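Local atomic coordinates of uracil-DNA glycosylase (Nitratifractor salsuginis, PDB entry 5X3G), a protein that belongs to the uracil-DNA glycosylase superfamily and folds as a single alpha/beta domain with a four-stranded parallel sheet between helices. Residues E16-N21 and P29-A34; Y73-Q78 and E157-S162; R104-E109 and F119-L124; K192-F197 and R221-V226. All coordinates share one frame; numbering follows the deposited sequence.

Contact 1 of 4, residues E16-N21 and P29-A34; sequences ELLRLN and PILLPA
Leu-18 pushes its two methyl groups between Leu-31 and Leu-32, and the whole contact between 16-21 and 29-34 comes down to these three leucines. The packing is purely apolar. CD1 of Leu-18 lies 3.9 Å from CD1 of Leu-32, and the two side chains meet at a slant. The other branch, CD2 of Leu-18, reaches CD2 of Leu-31 at 4.1 Å; here the side chains run past one another in opposite senses. Because CD2 of Leu-18 also comes within 4.2 Å of Leu-32 CD1, it sits in the notch between two successive residues of the facing helix. The CB of Leu-18 and that of Leu-31 both point at the opposing segment, and the CG of Leu-31, only roughly anti to the backbone N (chi1 -152°), carries the CD2 branch round toward Leu-18. All three residues are buried, and Leu-18 also rests on Glu-28 and Leu-35.

The polar part stays within 16-21. Asn-21 ND2 donates to Leu-17 O at 2.6 Å with an N-H...O angle of 164°, the oxygen lying near the plane of the amide. Leu-17 O takes a second bond from Asn-21 N at 3.1 Å, and the two donors approach from opposite faces of the carbonyl, which holds the amide against it. The side chain also bonds to backbone atoms of Arg-56 and Leu-60, tying Asn-21 to a loop.

Leu-31 and Ile-30 go on to touch Leu-193 of helix 179-196. The arrangement is that of two consecutive helices, 11-20 and 28-35, joined by a short connection and meeting at a steep crossing through leucines.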
loop_
_atom_site.group_PDB
_atom_site.type_symbol
_atom_site.label_atom_id
_atom_site.label_comp_id
_atom_site.label_asym_id
_atom_site.label_seq_id
_atom_site.Cartn_x
_atom_site.Cartn_y
_atom_site.Cartn_z
ATOM N N GLU A 16 19.452 -8.093 -9.022
ATOM C CA GLU A 16 18.622 -9.183 -9.526
ATOM C C GLU A 16 17.221 -9.133 -8.929
ATOM O O GLU A 16 16.231 -9.296 -9.648
ATOM C CB GLU A 16 19.270 -10.534 -9.228
ATOM C CG GLU A 16 18.450 -11.707 -9.743
ATOM C CD GLU A 16 18.951 -13.049 -9.252
ATOM O OE1 GLU A 16 18.610 -14.070 -9.885
ATOM O OE2 GLU A 16 19.678 -13.086 -8.238
ATOM N N LEU A 17 17.118 -8.915 -7.616
ATOM C CA LEU A 17 15.811 -8.856 -6.969
ATOM C C LEU A 17 14.963 -7.732 -7.546
ATOM O O LEU A 17 13.754 -7.896 -7.749
ATOM C CB LEU A 17 15.981 -8.674 -5.462
ATOM C CG LEU A 17 14.697 -8.487 -4.650
ATOM C CD1 LEU A 17 13.845 -9.747 -4.663
ATOM C CD2 LEU A 17 15.022 -8.061 -3.232
ATOM N N LEU A 18 15.581 -6.581 -7.818
ATOM C CA LEU A 18 14.851 -5.480 -8.436
ATOM C C LEU A 18 14.358 -5.860 -9.826
ATOM O O LEU A 18 13.209 -5.577 -10.186
ATOM C CB LEU A 18 15.731 -4.232 -8.501
ATOM C CG LEU A 18 15.558 -3.204 -7.378
ATOM C CD1 LEU A 18 16.187 -3.690 -6.080
ATOM C CD2 LEU A 18 16.147 -1.871 -7.808
ATOM N N ARG A 19 15.212 -6.508 -10.623
ATOM C CA ARG A 19 14.789 -6.897 -11.967
ATOM C C ARG A 19 13.673 -7.936 -11.924
ATOM O O ARG A 19 12.738 -7.885 -12.732
ATOM C CB ARG A 19 15.979 -7.427 -12.767
ATOM C CG ARG A 19 16.914 -6.350 -13.282
ATOM C CD ARG A 19 17.884 -6.936 -14.289
ATOM N NE ARG A 19 18.478 -8.182 -13.803
ATOM C CZ ARG A 19 19.633 -8.254 -13.151
ATOM N NH1 ARG A 19 20.328 -7.152 -12.902
ATOM N NH2 ARG A 19 20.095 -9.429 -12.747
ATOM N N LEU A 20 13.756 -8.887 -10.991
ATOM C CA LEU A 20 12.729 -9.915 -10.867
ATOM C C LEU A 20 11.381 -9.310 -10.502
ATOM O O LEU A 20 10.334 -9.769 -10.977
ATOM C CB LEU A 20 13.152 -10.947 -9.823
ATOM C CG LEU A 20 12.182 -12.103 -9.575
ATOM C CD1 LEU A 20 12.002 -12.937 -10.830
ATOM C CD2 LEU A 20 12.636 -12.964 -8.407
ATOM N N ASN A 21 11.387 -8.280 -9.658
ATOM C CA ASN A 21 10.172 -7.564 -9.297
ATOM C C ASN A 21 9.730 -6.570 -10.365
ATOM O O ASN A 21 8.661 -5.969 -10.222
ATOM C CB ASN A 21 10.373 -6.835 -7.965
ATOM C CG ASN A 21 10.359 -7.777 -6.777
ATOM O OD1 ASN A 21 9.353 -7.894 -6.077
ATOM N ND2 ASN A 21 11.474 -8.458 -6.546
ATOM N N PRO A 29 19.378 4.268 -6.727
ATOM C CA PRO A 29 19.962 5.197 -5.739
ATOM C C PRO A 29 19.217 5.239 -4.417
ATOM O O PRO A 29 19.840 5.477 -3.374
ATOM C CB PRO A 29 19.903 6.552 -6.457
ATOM C CG PRO A 29 19.905 6.213 -7.896
ATOM C CD PRO A 29 19.111 4.949 -8.007
ATOM N N ILE A 30 17.906 5.016 -4.422
ATOM C CA ILE A 30 17.124 5.068 -3.191
ATOM C C ILE A 30 16.960 3.683 -2.578
ATOM O O ILE A 30 17.033 3.524 -1.356
ATOM C CB ILE A 30 15.754 5.722 -3.469
ATOM C CG1 ILE A 30 15.926 7.123 -4.060
ATOM C CG2 ILE A 30 14.921 5.794 -2.199
ATOM C CD1 ILE A 30 14.614 7.803 -4.394
ATOM N N LEU A 31 16.759 2.667 -3.414
ATOM C CA LEU A 31 16.319 1.353 -2.961
ATOM C C LEU A 31 17.477 0.442 -2.571
ATOM O O LEU A 31 17.365 -0.313 -1.598
ATOM C CB LEU A 31 15.473 0.698 -4.058
ATOM C CG LEU A 31 14.390 -0.315 -3.704
ATOM C CD1 LEU A 31 13.555 0.173 -2.532
ATOM C CD2 LEU A 31 13.510 -0.546 -4.926
ATOM N N LEU A 32 18.587 0.487 -3.309
ATOM C CA LEU A 32 19.740 -0.336 -2.947
ATOM C C LEU A 32 20.322 0.047 -1.591
ATOM O O LEU A 32 20.568 -0.860 -0.777
ATOM C CB LEU A 32 20.795 -0.276 -4.059
ATOM C CG LEU A 32 20.944 -1.533 -4.917
ATOM C CD1 LEU A 32 19.593 -1.972 -5.459
ATOM C CD2 LEU A 32 21.925 -1.293 -6.051
ATOM N N PRO A 33 20.571 1.327 -1.276
ATOM C CA PRO A 33 20.981 1.656 0.102
ATOM C C PRO A 33 20.005 1.156 1.151
ATOM O O PRO A 33 20.416 0.485 2.109
ATOM C CB PRO A 33 21.067 3.187 0.077
ATOM C CG PRO A 33 21.406 3.507 -1.321
ATOM C CD PRO A 33 20.647 2.513 -2.153
ATOM N N ALA A 34 18.713 1.455 0.984
ATOM C CA ALA A 34 17.702 1.002 1.935
ATOM C C ALA A 34 17.803 -0.499 2.178
ATOM O O ALA A 34 17.969 -0.947 3.320
ATOM C CB ALA A 34 16.310 1.379 1.424
#

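Contact 2 of 4, residues Y73-Q78 and E157-S162; sequences YILFGQ and ENFERS
A helix laid against a parallel sheet, as in alpha/beta folds generally, is what this contact is made of: Leu-75 and Tyr-73 on strand 73-77 meet Phe-159 and Ser-162 at the end of helix 152-161. Leu-75 and Tyr-73 are two apart on the strand, so both have CB directed to the helix. CD1 of Leu-75 touches CE1 of Phe-159 at 4.1 Å, the leucine methyl coming at the ring from an oblique direction. Leu-75 has CG trans to the backbone N (chi1 -167°), and this carries the methyl out to the ring. The CB of Phe-159 does not itself face the strand; the ring swings over to make the contact.

Tyr-73 works differently. Its ring offers an edge, and Ser-162 O lies in the ring plane, 3.9 Å from CD2. That carbonyl belongs to the first residue to leave helical geometry, so the tyrosine edge marks where the helix stops. The turn is kept by Ser-162 N, which bonds to Asn-158 O at 3.1 Å and more weakly to Phe-159 O.

Farther from the strand, Asn-158 OD1 accepts a weak bond from Arg-161 NH1, while its ND2 bonds to Leu-251 O near the C terminus.

Strand 73-77 runs between 164-168 and 203-207 in the sheet. Tyr-73 pairs through its backbone with Gly-163, between helix 152-161 and strand 164-168, and with Leu-165 of that strand; Ile-74 pairs with Thr-203 and Ile-205. Ile-74 itself packs on Leu-194 of helix 179-196, so strand 73-77 has helix neighbours through residues on both its faces.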
loop_
_atom_site.group_PDB
_atom_site.type_symbol
_atom_site.label_atom_id
_atom_site.label_comp_id
_atom_site.label_asym_id
_atom_site.label_seq_id
_atom_site.Cartn_x
_atom_site.Cartn_y
_atom_site.Cartn_z
ATOM N N TYR A 73 2.676 10.609 -2.844
ATOM C CA TYR A 73 2.239 10.169 -1.531
ATOM C C TYR A 73 2.884 8.828 -1.220
ATOM O O TYR A 73 3.210 8.053 -2.123
ATOM C CB TYR A 73 0.715 10.014 -1.447
ATOM C CG TYR A 73 -0.082 11.276 -1.686
ATOM C CD1 TYR A 73 -0.395 12.136 -0.639
ATOM C CD2 TYR A 73 -0.537 11.600 -2.956
ATOM C CE1 TYR A 73 -1.130 13.287 -0.855
ATOM C CE2 TYR A 73 -1.272 12.746 -3.181
ATOM C CZ TYR A 73 -1.566 13.586 -2.131
ATOM O OH TYR A 73 -2.300 14.727 -2.357
ATOM N N ILE A 74 3.053 8.553 0.070
ATOM C CA ILE A 74 3.469 7.240 0.550
ATOM C C ILE A 74 2.430 6.794 1.566
ATOM O O ILE A 74 2.416 7.286 2.701
ATOM C CB ILE A 74 4.873 7.251 1.171
ATOM C CG1 ILE A 74 5.892 7.831 0.188
ATOM C CG2 ILE A 74 5.276 5.846 1.599
ATOM C CD1 ILE A 74 7.319 7.730 0.677
ATOM N N LEU A 75 1.560 5.875 1.164
ATOM C CA LEU A 75 0.511 5.347 2.024
ATOM C C LEU A 75 1.028 4.090 2.710
ATOM O O LEU A 75 1.413 3.128 2.036
ATOM C CB LEU A 75 -0.746 5.051 1.203
ATOM C CG LEU A 75 -2.064 4.767 1.931
ATOM C CD1 LEU A 75 -3.202 5.034 0.974
ATOM C CD2 LEU A 75 -2.140 3.334 2.436
ATOM N N PHE A 76 1.017 4.089 4.039
ATOM C CA PHE A 76 1.659 3.026 4.799
ATOM C C PHE A 76 0.691 1.913 5.181
ATOM O O PHE A 76 -0.498 2.137 5.418
ATOM C CB PHE A 76 2.305 3.579 6.070
ATOM C CG PHE A 76 3.634 4.246 5.841
ATOM C CD1 PHE A 76 4.800 3.500 5.797
ATOM C CD2 PHE A 76 3.719 5.621 5.688
ATOM C CE1 PHE A 76 6.027 4.109 5.596
ATOM C CE2 PHE A 76 4.944 6.237 5.485
ATOM C CZ PHE A 76 6.100 5.478 5.438
ATOM N N GLY A 77 1.234 0.692 5.220
ATOM C CA GLY A 77 0.634 -0.396 5.955
ATOM C C GLY A 77 1.668 -0.997 6.893
ATOM O O GLY A 77 2.832 -0.594 6.901
ATOM N N GLN A 78 1.222 -1.965 7.692
ATOM C CA GLN A 78 2.126 -2.625 8.629
ATOM C C GLN A 78 3.013 -3.641 7.923
ATOM O O GLN A 78 4.225 -3.445 7.800
ATOM C CB GLN A 78 1.339 -3.304 9.752
ATOM C CG GLN A 78 0.950 -2.369 10.878
ATOM C CD GLN A 78 2.137 -2.006 11.750
ATOM O OE1 GLN A 78 2.857 -1.046 11.473
ATOM N NE2 GLN A 78 2.351 -2.781 12.807
ATOM N N GLU A 157 -3.939 0.355 -9.752
ATOM C CA GLU A 157 -3.387 1.159 -10.838
ATOM C C GLU A 157 -3.754 2.629 -10.685
ATOM O O GLU A 157 -2.955 3.511 -11.012
ATOM C CB GLU A 157 -3.879 0.629 -12.185
ATOM C CG GLU A 157 -3.288 -0.711 -12.585
ATOM C CD GLU A 157 -3.940 -1.284 -13.828
ATOM O OE1 GLU A 157 -5.086 -0.893 -14.139
ATOM O OE2 GLU A 157 -3.307 -2.127 -14.497
ATOM N N ASN A 158 -4.961 2.913 -10.191
ATOM C CA ASN A 158 -5.367 4.300 -9.992
ATOM C C ASN A 158 -4.643 4.933 -8.810
ATOM O O ASN A 158 -4.345 6.133 -8.844
ATOM C CB ASN A 158 -6.880 4.392 -9.797
ATOM C CG ASN A 158 -7.650 4.160 -11.081
ATOM O OD1 ASN A 158 -7.080 4.156 -12.175
ATOM N ND2 ASN A 158 -8.959 3.982 -10.955
ATOM N N PHE A 159 -4.376 4.161 -7.751
ATOM C CA PHE A 159 -3.470 4.635 -6.710
ATOM C C PHE A 159 -2.148 5.080 -7.317
ATOM O O PHE A 159 -1.636 6.162 -7.008
ATOM C CB PHE A 159 -3.214 3.542 -5.672
ATOM C CG PHE A 159 -4.191 3.528 -4.537
ATOM C CD1 PHE A 159 -4.266 4.592 -3.653
ATOM C CD2 PHE A 159 -5.006 2.429 -4.327
ATOM C CE1 PHE A 159 -5.157 4.569 -2.598
ATOM C CE2 PHE A 159 -5.895 2.400 -3.276
ATOM C CZ PHE A 159 -5.971 3.473 -2.406
ATOM N N GLU A 160 -1.580 4.245 -8.192
ATOM C CA GLU A 160 -0.284 4.585 -8.772
ATOM C C GLU A 160 -0.378 5.772 -9.726
ATOM O O GLU A 160 0.553 6.584 -9.790
ATOM C CB GLU A 160 0.311 3.362 -9.467
ATOM C CG GLU A 160 0.685 2.263 -8.482
ATOM C CD GLU A 160 1.248 1.028 -9.147
ATOM O OE1 GLU A 160 0.695 0.609 -10.185
ATOM O OE2 GLU A 160 2.241 0.474 -8.626
ATOM N N ARG A 161 -1.487 5.901 -10.461
ATOM C CA ARG A 161 -1.686 7.076 -11.305
ATOM C C ARG A 161 -1.667 8.356 -10.487
ATOM O O ARG A 161 -1.186 9.392 -10.962
ATOM C CB ARG A 161 -3.007 6.975 -12.071
ATOM C CG ARG A 161 -3.009 6.018 -13.249
ATOM C CD ARG A 161 -4.307 6.161 -14.027
ATOM N NE ARG A 161 -4.291 5.453 -15.302
ATOM C CZ ARG A 161 -4.657 4.185 -15.456
ATOM N NH1 ARG A 161 -5.062 3.483 -14.408
ATOM N NH2 ARG A 161 -4.617 3.622 -16.655
ATOM N N SER A 162 -2.183 8.303 -9.261
ATOM C CA SER A 162 -2.181 9.442 -8.360
ATOM C C SER A 162 -0.869 9.588 -7.601
ATOM O O SER A 162 -0.775 10.441 -6.713
ATOM C CB SER A 162 -3.350 9.328 -7.378
ATOM O OG SER A 162 -4.588 9.373 -8.072
#

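Contact 3 of 4, residues R104-E109 and F119-L124; sequences RGLSRE and FIKMAL
Leu-106 reaches from strand 105-106 across to helix 114-126 and meets Ile-120 and Lys-121 there. From CB, which points toward the helix, the chain turns so that CG stands opposite the carbonyl carbon, beside the backbone N (chi1 -60°). At CG it forks. Branch CD2 meets CG2 of Ile-120 at 3.9 Å, the two side chains passing each other in opposite directions. Branch CD1 goes to Lys-121 instead and touches CE at 3.9 Å and CG at 4.2 Å. The lysine chain is extended beyond CG, which keeps CG and CE on the same side where both can touch that methyl. The two side chains cross at an angle, a purely apolar use of a charged residue. Ile-140 of helix 137-141 touches both Leu-106 and Lys-121, and Val-110 packs on Ile-120.

Next along the chain, Ser-107 OG bonds to Val-110 N. Its side chain thereby caps helix 108-112, and the residue after Leu-106 in effect starts that helix. Leu-106 N is held by Gln-137 OE1.

The arrangement is a two-stranded antiparallel hairpin, 101-102 with 105-106, running through an N-capping serine into helix 108-112 and packed by its last strand residue on helix 114-126.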
loop_
_atom_site.group_PDB
_atom_site.type_symbol
_atom_site.label_atom_id
_atom_site.label_comp_id
_atom_site.label_asym_id
_atom_site.label_seq_id
_atom_site.Cartn_x
_atom_site.Cartn_y
_atom_site.Cartn_z
ATOM N N ARG A 104 -25.420 -7.534 -6.514
ATOM C CA ARG A 104 -26.076 -7.318 -5.232
ATOM C C ARG A 104 -25.532 -6.082 -4.528
ATOM O O ARG A 104 -26.114 -5.612 -3.543
ATOM C CB ARG A 104 -25.885 -8.570 -4.382
ATOM C CG ARG A 104 -26.461 -9.811 -5.042
ATOM C CD ARG A 104 -25.498 -10.988 -4.978
ATOM N NE ARG A 104 -25.187 -11.413 -3.619
ATOM C CZ ARG A 104 -23.954 -11.523 -3.136
ATOM N NH1 ARG A 104 -23.765 -11.928 -1.888
ATOM N NH2 ARG A 104 -22.909 -11.232 -3.900
ATOM N N GLY A 105 -24.424 -5.538 -5.024
ATOM C CA GLY A 105 -23.765 -4.405 -4.405
ATOM C C GLY A 105 -22.264 -4.524 -4.551
ATOM O O GLY A 105 -21.751 -4.596 -5.670
ATOM N N LEU A 106 -21.549 -4.560 -3.431
ATOM C CA LEU A 106 -20.131 -4.886 -3.455
ATOM C C LEU A 106 -19.946 -6.399 -3.475
ATOM O O LEU A 106 -20.784 -7.155 -2.973
ATOM C CB LEU A 106 -19.418 -4.289 -2.242
ATOM C CG LEU A 106 -19.480 -2.767 -2.091
ATOM C CD1 LEU A 106 -19.075 -2.359 -0.685
ATOM C CD2 LEU A 106 -18.602 -2.079 -3.125
ATOM N N SER A 107 -18.836 -6.839 -4.065
ATOM C CA SER A 107 -18.558 -8.263 -4.159
ATOM C C SER A 107 -18.321 -8.854 -2.770
ATOM O O SER A 107 -18.147 -8.142 -1.776
ATOM C CB SER A 107 -17.348 -8.518 -5.054
ATOM O OG SER A 107 -16.151 -8.105 -4.419
ATOM N N ARG A 108 -18.317 -10.188 -2.711
ATOM C CA ARG A 108 -18.109 -10.868 -1.438
ATOM C C ARG A 108 -16.712 -10.603 -0.893
ATOM O O ARG A 108 -16.537 -10.390 0.313
ATOM C CB ARG A 108 -18.348 -12.369 -1.601
ATOM N N GLU A 109 -15.703 -10.597 -1.768
ATOM C CA GLU A 109 -14.335 -10.398 -1.302
ATOM C C GLU A 109 -14.100 -8.967 -0.833
ATOM O O GLU A 109 -13.301 -8.744 0.082
ATOM C CB GLU A 109 -13.343 -10.775 -2.402
ATOM C CG GLU A 109 -13.159 -12.276 -2.569
ATOM C CD GLU A 109 -12.786 -12.975 -1.274
ATOM O OE1 GLU A 109 -13.300 -14.088 -1.031
ATOM O OE2 GLU A 109 -11.977 -12.419 -0.500
ATOM N N PHE A 119 -13.247 1.825 2.685
ATOM C CA PHE A 119 -12.545 2.775 1.827
ATOM C C PHE A 119 -13.275 2.960 0.505
ATOM O O PHE A 119 -13.358 4.078 -0.014
ATOM C CB PHE A 119 -11.108 2.311 1.577
ATOM C CG PHE A 119 -10.298 3.273 0.748
ATOM C CD1 PHE A 119 -9.562 4.272 1.358
ATOM C CD2 PHE A 119 -10.264 3.181 -0.635
ATOM C CE1 PHE A 119 -8.816 5.165 0.607
ATOM C CE2 PHE A 119 -9.519 4.074 -1.388
ATOM C CZ PHE A 119 -8.795 5.064 -0.765
ATOM N N ILE A 120 -13.805 1.873 -0.055
ATOM C CA ILE A 120 -14.506 1.960 -1.330
ATOM C C ILE A 120 -15.831 2.692 -1.165
ATOM O O ILE A 120 -16.204 3.522 -2.005
ATOM C CB ILE A 120 -14.700 0.554 -1.927
ATOM C CG1 ILE A 120 -13.357 -0.022 -2.388
ATOM C CG2 ILE A 120 -15.699 0.598 -3.071
ATOM C CD1 ILE A 120 -13.428 -1.483 -2.770
ATOM N N LYS A 121 -16.562 2.407 -0.082
ATOM C CA LYS A 121 -17.758 3.199 0.201
ATOM C C LYS A 121 -17.414 4.676 0.373
ATOM O O LYS A 121 -18.133 5.552 -0.125
ATOM C CB LYS A 121 -18.466 2.666 1.446
ATOM C CG LYS A 121 -19.144 1.324 1.256
ATOM C CD LYS A 121 -19.827 0.889 2.540
ATOM C CE LYS A 121 -20.414 -0.501 2.415
ATOM N NZ LYS A 121 -21.112 -0.900 3.670
HETATM N N MSE A 122 -16.325 4.971 1.084
HETATM C CA MSE A 122 -15.839 6.338 1.289
HETATM C C MSE A 122 -15.598 7.021 -0.052
HETATM O O MSE A 122 -16.005 8.163 -0.250
HETATM C CB MSE A 122 -14.548 6.337 2.136
HETATM C CG MSE A 122 -13.922 7.722 2.423
HETATM SE SE MSE A 122 -12.982 8.547 0.907
HETATM C CE MSE A 122 -11.526 7.269 0.698
ATOM N N ALA A 123 -14.928 6.317 -0.969
ATOM C CA ALA A 123 -14.645 6.899 -2.275
ATOM C C ALA A 123 -15.925 7.124 -3.070
ATOM O O ALA A 123 -16.057 8.133 -3.773
ATOM C CB ALA A 123 -13.676 6.007 -3.048
ATOM N N LEU A 124 -16.885 6.198 -2.965
ATOM C CA LEU A 124 -18.172 6.396 -3.621
ATOM C C LEU A 124 -18.902 7.615 -3.070
ATOM O O LEU A 124 -19.613 8.299 -3.815
ATOM C CB LEU A 124 -19.038 5.148 -3.471
ATOM C CG LEU A 124 -18.629 3.927 -4.294
ATOM C CD1 LEU A 124 -19.493 2.728 -3.924
ATOM C CD2 LEU A 124 -18.716 4.237 -5.793
#

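Contact 4 of 4, residues K192-F197 and R221-V226; sequences KLLEGF and RGLPQV
Two similar torsions set up this contact. Leu-194 and Leu-223 both carry CG trans to the carbonyl carbon and next to the backbone N (chi1 -66° and -57°), and the CB of each points at the other segment, so the branched ends converge. CD1 of Leu-223 lies 3.9 Å from CD2 of Leu-194 and 4.1 Å from Leu-194 CB, which means that one methyl rests along the flank of the helix leucine from its base to one branch. The other methyl, CD2 of Leu-223, turns to the backbone: it stands 3.7 Å from Phe-197 O. Leu-223 therefore spans from Leu-194 to the Phe-197 carbonyl, with a side chain under one methyl and a backbone oxygen under the other. Phe-197 takes part through this oxygen, while its ring leads away from Leu-223.

Away from Leu-223, Lys-192 NZ and Glu-195 OE2 form a salt bridge at 3.0 Å, one turn apart.

Around them, Leu-223 also touches Leu-204 of strand 203-207 and Pro-202 just before it, and Pro-202 meets Phe-197 as well. Pro-224 and Val-226 pair through the backbone with Leu-204, bringing 225-228 in as the edge strand beside 203-207. Helix 179-196 lies across this face of the sheet, from Leu-223 by the 225-228 edge to Leu-167 of strand 164-168, which Leu-193 touches.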
loop_
_atom_site.group_PDB
_atom_site.type_symbol
_atom_site.label_atom_id
_atom_site.label_comp_id
_atom_site.label_asym_id
_atom_site.label_seq_id
_atom_site.Cartn_x
_atom_site.Cartn_y
_atom_site.Cartn_z
ATOM N N LYS A 192 15.899 4.624 5.753
ATOM C CA LYS A 192 16.761 4.987 4.633
ATOM C C LYS A 192 15.945 5.378 3.405
ATOM O O LYS A 192 16.307 6.317 2.682
ATOM C CB LYS A 192 17.707 3.834 4.303
ATOM C CG LYS A 192 18.787 4.212 3.312
ATOM C CD LYS A 192 19.667 5.302 3.893
ATOM C CE LYS A 192 20.707 5.759 2.894
ATOM N NZ LYS A 192 21.643 6.753 3.490
ATOM N N LEU A 193 14.839 4.673 3.155
ATOM C CA LEU A 193 14.004 4.992 2.000
ATOM C C LEU A 193 13.389 6.382 2.127
ATOM O O LEU A 193 13.324 7.128 1.144
ATOM C CB LEU A 193 12.914 3.933 1.834
ATOM C CG LEU A 193 12.214 3.878 0.477
ATOM C CD1 LEU A 193 13.106 3.199 -0.544
ATOM C CD2 LEU A 193 10.882 3.161 0.588
ATOM N N LEU A 194 12.935 6.749 3.328
ATOM C CA LEU A 194 12.381 8.085 3.532
ATOM C C LEU A 194 13.469 9.148 3.475
ATOM O O LEU A 194 13.235 10.257 2.979
ATOM C CB LEU A 194 11.629 8.149 4.860
ATOM C CG LEU A 194 10.374 7.282 4.935
ATOM C CD1 LEU A 194 9.637 7.529 6.241
ATOM C CD2 LEU A 194 9.475 7.562 3.742
ATOM N N GLU A 195 14.662 8.836 3.991
ATOM C CA GLU A 195 15.817 9.698 3.762
ATOM C C GLU A 195 15.999 9.980 2.275
ATOM O O GLU A 195 16.216 11.126 1.868
ATOM C CB GLU A 195 17.072 9.049 4.349
ATOM C CG GLU A 195 18.383 9.627 3.838
ATOM C CD GLU A 195 19.573 9.200 4.676
ATOM O OE1 GLU A 195 19.367 8.517 5.702
ATOM O OE2 GLU A 195 20.717 9.528 4.297
ATOM N N GLY A 196 15.888 8.940 1.445
ATOM C CA GLY A 196 16.054 9.108 0.011
ATOM C C GLY A 196 14.978 9.942 -0.655
ATOM O O GLY A 196 15.229 10.515 -1.721
ATOM N N PHE A 197 13.790 10.023 -0.060
ATOM C CA PHE A 197 12.689 10.798 -0.618
ATOM C C PHE A 197 12.660 12.240 -0.129
ATOM O O PHE A 197 11.741 12.981 -0.498
ATOM C CB PHE A 197 11.347 10.137 -0.286
ATOM C CG PHE A 197 10.996 8.986 -1.180
ATOM C CD1 PHE A 197 10.693 9.195 -2.515
ATOM C CD2 PHE A 197 10.942 7.697 -0.679
ATOM C CE1 PHE A 197 10.360 8.138 -3.335
ATOM C CE2 PHE A 197 10.610 6.637 -1.495
ATOM C CZ PHE A 197 10.316 6.858 -2.822
ATOM N N ARG A 221 10.177 12.973 9.787
ATOM C CA ARG A 221 9.942 14.367 10.150
ATOM C C ARG A 221 10.323 15.333 9.037
ATOM O O ARG A 221 9.929 16.503 9.091
ATOM C CB ARG A 221 10.713 14.721 11.422
ATOM C CG ARG A 221 9.991 14.365 12.709
ATOM C CD ARG A 221 10.638 15.047 13.906
ATOM N NE ARG A 221 11.840 14.347 14.343
ATOM C CZ ARG A 221 11.837 13.197 15.010
ATOM N NH1 ARG A 221 10.690 12.612 15.327
ATOM N NH2 ARG A 221 12.983 12.630 15.363
ATOM N N GLY A 222 11.082 14.884 8.043
ATOM C CA GLY A 222 11.429 15.717 6.915
ATOM C C GLY A 222 10.407 15.733 5.801
ATOM O O GLY A 222 10.673 16.310 4.741
ATOM N N LEU A 223 9.243 15.127 6.010
ATOM C CA LEU A 223 8.219 14.981 4.990
ATOM C C LEU A 223 6.871 15.420 5.540
ATOM O O LEU A 223 6.593 15.236 6.729
ATOM C CB LEU A 223 8.134 13.522 4.517
ATOM C CG LEU A 223 9.438 12.938 3.976
ATOM C CD1 LEU A 223 9.349 11.424 3.868
ATOM C CD2 LEU A 223 9.780 13.557 2.629
ATOM N N PRO A 224 6.017 16.009 4.702
ATOM C CA PRO A 224 4.674 16.375 5.166
ATOM C C PRO A 224 3.880 15.135 5.541
ATOM O O PRO A 224 4.112 14.041 5.022
ATOM C CB PRO A 224 4.059 17.093 3.957
ATOM C CG PRO A 224 5.219 17.455 3.081
ATOM C CD PRO A 224 6.235 16.381 3.295
ATOM N N GLN A 225 2.937 15.312 6.462
ATOM C CA GLN A 225 2.172 14.190 6.987
ATOM C C GLN A 225 0.690 14.529 7.046
ATOM O O GLN A 225 0.309 15.661 7.361
ATOM C CB GLN A 225 2.674 13.780 8.381
ATOM C CG GLN A 225 4.141 13.365 8.425
ATOM C CD GLN A 225 4.592 12.955 9.814
ATOM O OE1 GLN A 225 3.772 12.747 10.709
ATOM N NE2 GLN A 225 5.902 12.843 10.002
ATOM N N VAL A 226 -0.137 13.537 6.726
ATOM C CA VAL A 226 -1.589 13.610 6.860
ATOM C C VAL A 226 -2.017 12.375 7.643
ATOM O O VAL A 226 -1.844 11.246 7.168
ATOM C CB VAL A 226 -2.301 13.672 5.500
ATOM C CG1 VAL A 226 -3.809 13.767 5.689
ATOM C CG2 VAL A 226 -1.790 14.847 4.689
#

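Overall arrangement
From the N terminus, contact 1 closes first, over a short connection between helices 11-20 and 28-35. Contact 2 then opens at strand 73-77 and closes 79 residues later at helix 152-161; contact 3 lies nested within that long loop. Contact 4 follows in series, joining helix 179-196 to the approach to edge strand 225-228. Contacts 2 and 4 reach the same sheet and touch where Ile-74 meets Phe-197 and Phe-76 meets Leu-194. Leu-193 ties contact 4 to contact 1, and Phe-159 ties contact 2 to Phe-119 of contact 3. Contacts 1 and 3 lie on opposite sides of the chain's centre, their centres about 35 Å apart.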